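Local coordinates for protein glycoside transferase (Listeria monocytogenes, PDB 6R2M) that is a glycoside hydrolase, PssZ, that probably acts on exopolysaccharide outside the cell, at residues K13-T18 with N64-F69. Residues are numbered along the deposited sequence; the frame is centred on the assembly and turned at random.
Sequences KETTPT and NDSKTF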
# COMPACT_ATOMS: atom_id res chain seq x y z
N LYS A 13 16.58 20.07 -6.31
CA LYS A 13 17.29 20.87 -5.31
C LYS A 13 17.26 20.12 -3.98
O LYS A 13 16.25 19.53 -3.61
CB LYS A 13 16.63 22.25 -5.19
CG LYS A 13 17.35 23.24 -4.26
CD LYS A 13 18.86 23.02 -4.27
CE LYS A 13 19.64 24.30 -3.98
NZ LYS A 13 19.37 25.40 -4.94
N GLU A 14 18.40 20.10 -3.29
CA GLU A 14 18.48 19.37 -2.03
C GLU A 14 17.65 20.07 -0.97
O GLU A 14 17.76 21.28 -0.76
CB GLU A 14 19.94 19.24 -1.57
CG GLU A 14 20.12 18.37 -0.33
CD GLU A 14 21.51 17.76 -0.22
OE1 GLU A 14 22.17 17.58 -1.26
OE2 GLU A 14 21.93 17.44 0.91
N THR A 15 16.80 19.30 -0.29
CA THR A 15 15.90 19.81 0.73
C THR A 15 16.37 19.38 2.11
O THR A 15 17.12 18.41 2.26
CB THR A 15 14.47 19.29 0.49
OG1 THR A 15 14.48 17.86 0.53
CG2 THR A 15 13.93 19.76 -0.85
N THR A 16 15.88 20.08 3.14
CA THR A 16 16.18 19.73 4.53
C THR A 16 15.11 18.80 5.08
O THR A 16 13.97 19.25 5.31
CB THR A 16 16.28 20.97 5.39
OG1 THR A 16 17.33 21.81 4.90
CG2 THR A 16 16.59 20.60 6.84
N PRO A 17 15.40 17.53 5.35
CA PRO A 17 14.37 16.62 5.87
C PRO A 17 13.89 17.03 7.25
O PRO A 17 14.59 17.73 8.00
CB PRO A 17 15.08 15.26 5.91
CG PRO A 17 16.26 15.41 5.00
CD PRO A 17 16.68 16.84 5.10
N THR A 18 12.67 16.61 7.57
CA THR A 18 12.16 16.80 8.93
C THR A 18 12.84 15.88 9.92
O THR A 18 12.84 16.16 11.12
CB THR A 18 10.65 16.56 9.01
OG1 THR A 18 10.38 15.19 8.67
CG2 THR A 18 9.90 17.48 8.09
N ASN A 64 10.31 15.18 3.46
CA ASN A 64 10.97 16.25 2.71
C ASN A 64 12.43 15.94 2.44
O ASN A 64 13.31 16.79 2.63
CB ASN A 64 10.84 17.60 3.44
CG ASN A 64 11.25 18.77 2.56
OD1 ASN A 64 10.91 18.82 1.38
ND2 ASN A 64 12.02 19.71 3.12
N ASP A 65 12.72 14.72 2.00
CA ASP A 65 14.11 14.29 1.76
C ASP A 65 14.32 14.04 0.27
O ASP A 65 14.26 12.91 -0.22
CB ASP A 65 14.44 13.06 2.61
CG ASP A 65 15.91 12.67 2.52
OD1 ASP A 65 16.66 13.29 1.73
OD2 ASP A 65 16.31 11.73 3.23
N SER A 66 14.63 15.11 -0.47
CA SER A 66 14.75 14.96 -1.91
C SER A 66 15.96 14.14 -2.31
O SER A 66 15.91 13.41 -3.32
CB SER A 66 14.80 16.34 -2.57
OG SER A 66 16.08 16.89 -2.36
N LYS A 67 17.05 14.25 -1.56
CA LYS A 67 18.26 13.51 -1.93
C LYS A 67 18.04 12.00 -1.83
O LYS A 67 18.36 11.26 -2.77
CB LYS A 67 19.43 13.93 -1.04
CG LYS A 67 20.65 13.04 -1.17
CD LYS A 67 21.78 13.60 -0.33
CE LYS A 67 22.97 12.65 -0.30
NZ LYS A 67 22.64 11.38 0.39
N THR A 68 17.49 11.53 -0.72
CA THR A 68 17.24 10.09 -0.61
C THR A 68 16.14 9.66 -1.57
O THR A 68 16.21 8.56 -2.12
CB THR A 68 16.92 9.71 0.84
OG1 THR A 68 17.90 10.29 1.72
CG2 THR A 68 16.96 8.16 1.03
N PHE A 69 15.15 10.51 -1.83
CA PHE A 69 14.11 10.18 -2.80
C PHE A 69 14.72 9.92 -4.18
O PHE A 69 14.38 8.93 -4.84
CB PHE A 69 13.05 11.29 -2.86
CG PHE A 69 11.87 10.94 -3.71
CD1 PHE A 69 11.89 11.21 -5.07
CD2 PHE A 69 10.77 10.28 -3.18
CE1 PHE A 69 10.82 10.86 -5.88
CE2 PHE A 69 9.69 9.91 -3.98
CZ PHE A 69 9.72 10.20 -5.34
O HOH W 1 17.45 16.03 0.99
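Thr15 OG1 takes part in two of the four hydrogen bonds that join the extended N-terminal segment 13-18 to the turn that opens helix 66-79. From Thr15 CB, which lies 3.6 Å from Asn64 ND2, the two branches part. The hydroxyl sits in the crowded position between backbone N and carbonyl carbon (chi1 59°), and there Thr15 OG1 donates to Asn64 O at 2.6 Å, approaching from above the carbonyl plane, while it accepts Ser66 N at 2.9 Å along a fairly straight line (161°). The methyl CG2, anti to the carbonyl carbon, rests near Asn64 OD1 and Ser66 OG. Asn64, with its positive phi, is the C-prime residue of the Schellman motif that ends helix 50-62, and the next residue, Asp65, is the N-cap of helix 66-79, its OD1 accepting Thr68 N; segment 13-18 thus lies along the short connection between two consecutive helices. Two more bonds flank Thr15: Ser66 OG donates to Lys13 O at 2.9 Å, and the Asn64 side chain crosses that of Thr15 obliquely, its ND2 donating to Thr16 O at 3.0 Å in a more bent bond (140°). A water donates to Thr15 O and Asp65 OD1 and accepts from Lys67 N, joining segment 13-18 to the cap. Farther along, Pro17 lays its ring obliquely against the Asp65 side chain, Pro17 CG being 3.7 Å from Asp65 CG; Asp65 OD2 takes hydrogen bonds from Thr68 OG1 and from Gln23 of helix 21-29.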